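Local coordinates for protein protease Do-like 2, chloroplastic (PDB 4FLN) that cleaves photodamaged D1 protein of photosystem II in plant chloroplasts as a PDZ-bearing serine protease of the Deg family, at residues 409-421 / 436-450. Numbering follows the deposited sequence.
Sequences ARFRGEQIVILSQ and NQQVLKFNGIPIRNI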
loop_
_atom_site.group_PDB
_atom_site.type_symbol
_atom_site.label_atom_id
_atom_site.label_comp_id
_atom_site.label_asym_id
_atom_site.label_seq_id
_atom_site.Cartn_x
_atom_site.Cartn_y
_atom_site.Cartn_z
ATOM N N ALA B 409 -26.473 6.980 -29.281
ATOM C CA ALA B 409 -26.658 6.537 -30.657
ATOM C C ALA B 409 -27.483 7.548 -31.461
ATOM O O ALA B 409 -28.565 7.943 -31.036
ATOM C CB ALA B 409 -27.330 5.167 -30.677
ATOM N N ARG B 410 -26.966 7.965 -32.617
ATOM C CA ARG B 410 -27.689 8.869 -33.518
ATOM C C ARG B 410 -28.691 8.129 -34.407
ATOM O O ARG B 410 -29.621 8.732 -34.948
ATOM C CB ARG B 410 -26.719 9.669 -34.396
ATOM C CG ARG B 410 -25.849 10.668 -33.650
ATOM C CD ARG B 410 -24.865 11.343 -34.592
ATOM N NE ARG B 410 -24.105 10.363 -35.365
ATOM C CZ ARG B 410 -22.796 10.429 -35.596
ATOM N NH1 ARG B 410 -22.076 11.438 -35.115
ATOM N NH2 ARG B 410 -22.205 9.478 -36.311
ATOM N N PHE B 411 -28.484 6.826 -34.571
ATOM C CA PHE B 411 -29.412 5.978 -35.317
ATOM C C PHE B 411 -29.222 4.531 -34.882
ATOM O O PHE B 411 -28.218 4.201 -34.247
ATOM C CB PHE B 411 -29.181 6.117 -36.817
ATOM C CG PHE B 411 -27.754 5.896 -37.227
ATOM C CD1 PHE B 411 -27.268 4.615 -37.427
ATOM C CD2 PHE B 411 -26.896 6.967 -37.404
ATOM C CE1 PHE B 411 -25.954 4.408 -37.798
ATOM C CE2 PHE B 411 -25.580 6.762 -37.778
ATOM C CZ PHE B 411 -25.112 5.481 -37.976
ATOM N N ARG B 412 -30.182 3.669 -35.197
ATOM C CA ARG B 412 -30.061 2.272 -34.796
ATOM C C ARG B 412 -28.898 1.660 -35.558
ATOM O O ARG B 412 -28.668 2.008 -36.707
ATOM C CB ARG B 412 -31.358 1.507 -35.057
ATOM N N GLY B 413 -28.144 0.781 -34.908
ATOM C CA GLY B 413 -27.027 0.112 -35.555
ATOM C C GLY B 413 -25.694 0.854 -35.551
ATOM O O GLY B 413 -24.684 0.330 -36.019
ATOM N N GLU B 414 -25.674 2.071 -35.021
ATOM C CA GLU B 414 -24.434 2.833 -34.962
ATOM C C GLU B 414 -23.437 2.200 -33.991
ATOM O O GLU B 414 -23.814 1.652 -32.956
ATOM C CB GLU B 414 -24.702 4.291 -34.583
ATOM C CG GLU B 414 -23.464 5.171 -34.588
ATOM C CD GLU B 414 -23.716 6.548 -33.994
ATOM O OE1 GLU B 414 -24.881 6.839 -33.660
ATOM O OE2 GLU B 414 -22.754 7.336 -33.854
ATOM N N GLN B 415 -22.161 2.266 -34.349
ATOM C CA GLN B 415 -21.087 1.830 -33.476
ATOM C C GLN B 415 -19.974 2.840 -33.560
ATOM O O GLN B 415 -19.943 3.674 -34.458
ATOM C CB GLN B 415 -20.524 0.479 -33.912
ATOM C CG GLN B 415 -21.441 -0.698 -33.718
ATOM C CD GLN B 415 -20.825 -1.985 -34.226
ATOM O OE1 GLN B 415 -20.029 -1.972 -35.159
ATOM N NE2 GLN B 415 -21.188 -3.105 -33.610
ATOM N N ILE B 416 -19.069 2.760 -32.600
ATOM C CA ILE B 416 -17.797 3.436 -32.675
ATOM C C ILE B 416 -16.840 2.329 -33.073
ATOM O O ILE B 416 -16.713 1.319 -32.372
ATOM C CB ILE B 416 -17.378 4.027 -31.308
ATOM C CG1 ILE B 416 -18.406 5.044 -30.820
ATOM C CG2 ILE B 416 -16.024 4.691 -31.399
ATOM C CD1 ILE B 416 -18.134 5.546 -29.425
ATOM N N VAL B 417 -16.205 2.490 -34.224
ATOM C CA VAL B 417 -15.243 1.509 -34.673
ATOM C C VAL B 417 -13.862 1.996 -34.284
ATOM O O VAL B 417 -13.496 3.145 -34.551
ATOM C CB VAL B 417 -15.298 1.313 -36.187
ATOM C CG1 VAL B 417 -14.362 0.177 -36.598
ATOM C CG2 VAL B 417 -16.720 1.032 -36.623
ATOM N N ILE B 418 -13.101 1.133 -33.629
ATOM C CA ILE B 418 -11.765 1.520 -33.245
ATOM C C ILE B 418 -10.718 0.640 -33.894
ATOM O O ILE B 418 -10.958 -0.517 -34.229
ATOM C CB ILE B 418 -11.562 1.494 -31.726
ATOM C CG1 ILE B 418 -11.566 0.054 -31.222
ATOM C CG2 ILE B 418 -12.621 2.328 -31.028
ATOM C CD1 ILE B 418 -10.718 -0.144 -29.991
ATOM N N LEU B 419 -9.551 1.228 -34.078
ATOM C CA LEU B 419 -8.372 0.503 -34.457
ATOM C C LEU B 419 -7.680 0.192 -33.143
ATOM O O LEU B 419 -7.160 1.093 -32.488
ATOM C CB LEU B 419 -7.509 1.437 -35.286
ATOM C CG LEU B 419 -6.073 1.025 -35.540
ATOM C CD1 LEU B 419 -6.064 -0.367 -36.110
ATOM C CD2 LEU B 419 -5.463 2.001 -36.498
ATOM N N SER B 420 -7.677 -1.074 -32.744
ATOM C CA SER B 420 -7.070 -1.443 -31.458
ATOM C C SER B 420 -5.539 -1.534 -31.522
ATOM O O SER B 420 -4.846 -0.830 -30.789
ATOM C CB SER B 420 -7.705 -2.699 -30.843
ATOM O OG SER B 420 -8.033 -3.660 -31.827
ATOM N N GLN B 421 -5.020 -2.416 -32.371
ATOM C CA GLN B 421 -3.580 -2.494 -32.609
ATOM C C GLN B 421 -3.277 -2.593 -34.108
ATOM O O GLN B 421 -4.166 -2.869 -34.915
ATOM C CB GLN B 421 -2.980 -3.697 -31.865
ATOM C CG GLN B 421 -3.333 -5.048 -32.482
ATOM C CD GLN B 421 -3.207 -6.203 -31.508
ATOM O OE1 GLN B 421 -4.193 -6.609 -30.896
ATOM N NE2 GLN B 421 -1.996 -6.747 -31.366
ATOM N N ASN B 436 -6.073 1.919 -30.060
ATOM C CA ASN B 436 -7.380 2.439 -29.658
ATOM C C ASN B 436 -7.723 3.805 -30.252
ATOM O O ASN B 436 -7.915 4.781 -29.530
ATOM C CB ASN B 436 -7.478 2.472 -28.140
ATOM C CG ASN B 436 -7.202 1.123 -27.524
ATOM O OD1 ASN B 436 -7.476 0.086 -28.131
ATOM N ND2 ASN B 436 -6.651 1.122 -26.318
ATOM N N GLN B 437 -7.816 3.850 -31.573
ATOM C CA GLN B 437 -8.194 5.057 -32.289
ATOM C C GLN B 437 -9.527 4.825 -32.980
ATOM O O GLN B 437 -9.747 3.773 -33.568
ATOM C CB GLN B 437 -7.130 5.421 -33.325
ATOM C CG GLN B 437 -5.825 5.895 -32.727
ATOM C CD GLN B 437 -5.962 7.260 -32.090
ATOM O OE1 GLN B 437 -6.489 8.190 -32.711
ATOM N NE2 GLN B 437 -5.505 7.389 -30.844
ATOM N N GLN B 438 -10.422 5.800 -32.898
ATOM C CA GLN B 438 -11.689 5.697 -33.594
ATOM C C GLN B 438 -11.497 6.042 -35.067
ATOM O O GLN B 438 -10.913 7.074 -35.384
ATOM C CB GLN B 438 -12.727 6.634 -32.972
ATOM C CG GLN B 438 -14.106 6.458 -33.565
ATOM C CD GLN B 438 -15.083 7.534 -33.132
ATOM O OE1 GLN B 438 -14.790 8.336 -32.251
ATOM N NE2 GLN B 438 -16.256 7.557 -33.759
ATOM N N VAL B 439 -11.971 5.174 -35.960
ATOM C CA VAL B 439 -12.031 5.500 -37.385
ATOM C C VAL B 439 -13.325 6.207 -37.731
ATOM O O VAL B 439 -14.404 5.740 -37.380
ATOM C CB VAL B 439 -11.942 4.263 -38.294
ATOM C CG1 VAL B 439 -10.547 4.120 -38.858
ATOM C CG2 VAL B 439 -12.387 3.013 -37.558
ATOM N N LEU B 440 -13.202 7.321 -38.444
ATOM C CA LEU B 440 -14.346 8.124 -38.861
ATOM C C LEU B 440 -14.720 7.866 -40.314
ATOM O O LEU B 440 -15.829 7.446 -40.612
ATOM C CB LEU B 440 -14.065 9.607 -38.634
ATOM C CG LEU B 440 -13.693 9.892 -37.178
ATOM C CD1 LEU B 440 -13.434 11.369 -36.956
ATOM C CD2 LEU B 440 -14.780 9.370 -36.230
ATOM N N LYS B 441 -13.797 8.143 -41.220
ATOM C CA LYS B 441 -14.060 7.956 -42.636
ATOM C C LYS B 441 -13.175 6.889 -43.260
ATOM O O LYS B 441 -12.072 6.606 -42.787
ATOM C CB LYS B 441 -13.894 9.275 -43.396
ATOM C CG LYS B 441 -14.648 10.431 -42.771
ATOM C CD LYS B 441 -14.718 11.637 -43.689
ATOM C CE LYS B 441 -15.209 12.859 -42.924
ATOM N NZ LYS B 441 -15.788 13.907 -43.812
ATOM N N PHE B 442 -13.696 6.292 -44.322
ATOM C CA PHE B 442 -12.924 5.437 -45.206
ATOM C C PHE B 442 -13.126 5.944 -46.625
ATOM O O PHE B 442 -14.259 6.013 -47.113
ATOM C CB PHE B 442 -13.378 3.982 -45.101
ATOM C CG PHE B 442 -12.822 3.102 -46.181
ATOM C CD1 PHE B 442 -11.654 2.385 -45.978
ATOM C CD2 PHE B 442 -13.461 2.998 -47.408
ATOM C CE1 PHE B 442 -11.140 1.575 -46.975
ATOM C CE2 PHE B 442 -12.949 2.189 -48.411
ATOM C CZ PHE B 442 -11.789 1.476 -48.193
ATOM N N ASN B 443 -12.027 6.310 -47.276
ATOM C CA ASN B 443 -12.078 6.848 -48.632
ATOM C C ASN B 443 -13.157 7.919 -48.786
ATOM O O ASN B 443 -13.875 7.958 -49.786
ATOM C CB ASN B 443 -12.257 5.726 -49.654
ATOM C CG ASN B 443 -11.023 4.847 -49.772
ATOM O OD1 ASN B 443 -10.086 4.958 -48.975
ATOM N ND2 ASN B 443 -11.013 3.971 -50.769
ATOM N N GLY B 444 -13.266 8.779 -47.775
ATOM C CA GLY B 444 -14.190 9.897 -47.800
ATOM C C GLY B 444 -15.527 9.615 -47.136
ATOM O O GLY B 444 -16.266 10.541 -46.801
ATOM N N ILE B 445 -15.833 8.338 -46.928
ATOM C CA ILE B 445 -17.147 7.941 -46.439
ATOM C C ILE B 445 -17.230 7.720 -44.928
ATOM O O ILE B 445 -16.489 6.912 -44.371
ATOM C CB ILE B 445 -17.597 6.653 -47.110
ATOM C CG1 ILE B 445 -17.379 6.744 -48.616
ATOM C CG2 ILE B 445 -19.045 6.369 -46.772
ATOM C CD1 ILE B 445 -17.979 5.592 -49.372
ATOM N N PRO B 446 -18.152 8.428 -44.262
ATOM C CA PRO B 446 -18.367 8.256 -42.821
ATOM C C PRO B 446 -18.803 6.828 -42.481
ATOM O O PRO B 446 -19.739 6.287 -43.076
ATOM C CB PRO B 446 -19.497 9.245 -42.522
ATOM C CG PRO B 446 -19.354 10.289 -43.563
ATOM C CD PRO B 446 -18.949 9.539 -44.805
ATOM N N ILE B 447 -18.121 6.233 -41.512
ATOM C CA ILE B 447 -18.346 4.842 -41.144
ATOM C C ILE B 447 -19.481 4.707 -40.126
ATOM O O ILE B 447 -19.420 5.272 -39.033
ATOM C CB ILE B 447 -17.041 4.214 -40.611
ATOM C CG1 ILE B 447 -16.013 4.132 -41.744
ATOM C CG2 ILE B 447 -17.302 2.842 -40.010
ATOM C CD1 ILE B 447 -14.578 4.023 -41.287
ATOM N N ARG B 448 -20.525 3.970 -40.503
ATOM C CA ARG B 448 -21.711 3.813 -39.661
ATOM C C ARG B 448 -21.513 2.764 -38.566
ATOM O O ARG B 448 -21.894 2.962 -37.411
ATOM C CB ARG B 448 -22.929 3.461 -40.518
ATOM C CG ARG B 448 -23.154 4.396 -41.696
ATOM C CD ARG B 448 -24.446 4.080 -42.443
ATOM N NE ARG B 448 -25.485 5.061 -42.134
ATOM C CZ ARG B 448 -26.608 4.789 -41.476
ATOM N NH1 ARG B 448 -26.855 3.550 -41.067
ATOM N NH2 ARG B 448 -27.488 5.756 -41.235
ATOM N N ASN B 449 -20.912 1.647 -38.945
ATOM C CA ASN B 449 -20.587 0.577 -38.016
ATOM C C ASN B 449 -19.545 -0.304 -38.679
ATOM O O ASN B 449 -19.071 0.014 -39.762
ATOM C CB ASN B 449 -21.829 -0.228 -37.675
ATOM C CG ASN B 449 -22.626 -0.600 -38.906
ATOM O OD1 ASN B 449 -22.181 -1.402 -39.723
ATOM N ND2 ASN B 449 -23.812 -0.015 -39.047
ATOM N N ILE B 450 -19.181 -1.414 -38.054
ATOM C CA ILE B 450 -18.069 -2.194 -38.582
ATOM C C ILE B 450 -18.454 -3.102 -39.755
ATOM O O ILE B 450 -17.600 -3.500 -40.541
ATOM C CB ILE B 450 -17.375 -3.003 -37.489
ATOM C CG1 ILE B 450 -16.035 -3.531 -38.009
ATOM C CG2 ILE B 450 -18.281 -4.122 -37.012
ATOM C CD1 ILE B 450 -15.239 -4.282 -36.977
HETATM O O HOH W 1 -16.659 4.875 -35.637
#
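The guanidinium of Arg448 lies flat over one face of the Phe411 ring, the planes 19° apart, in a cation-pi stack with CZ 4.0 Å from the ring centroid. NH2 sits above the middle of the ring and NH1 over its CE1 side, while CB of Glu414 covers the opposite face toward the rim. Phe411 CG stands between its backbone N and carbonyl carbon (chi1 53°), which turns the ring toward Arg448, and the bend at chi3 (105°) brings the guanidinium over it. An alanine in place of Phe411 would probably leave the guanidinium without its stacking surface and free to swing. Beside the stack, Gln415 N donates to Arg448 O (3.2 Å). The amide planes of Gln415 and Asn449 are nearly perpendicular. OE1 of Gln415 reaches past CB of Asn449 to accept from Ile450 N (3.1 Å), at the start of helix 450-459; Asn449 is that helix's N-cap, its OD1 accepting from His452 N. Further along, CG2 of Ile416 rests against the aliphatic CG of Gln438, whose OE1 accepts a hydrogen bond from Lys403 NZ, and CG1 of Val417 meets CG2 of Val439 at 3.6 Å. Antiparallel pairing then takes over: Val439 N donates to Val417 O (2.9 Å), and Leu419 with Gln437 forms a hydrogen-bonded pair. Asn436 and Gln437 both face Leu419, a G1 bulge; here Asn436 N donates to Ser420 O (3.1 Å). A water accepts hydrogen bonds from Val417 N and Gln438 NE2 and donates to Val439 O. Within the second PDZ domain, strand 417-422 thus lies between 378-382 and 437-442, with Leu419 and Val439 both packing on Phe380 and Phe469; strand 464-469 pairs with 437-442 on its other edge, while Val417 CG2 packs against Ile450 and Ile447 against Leu453, both of helix 450-459.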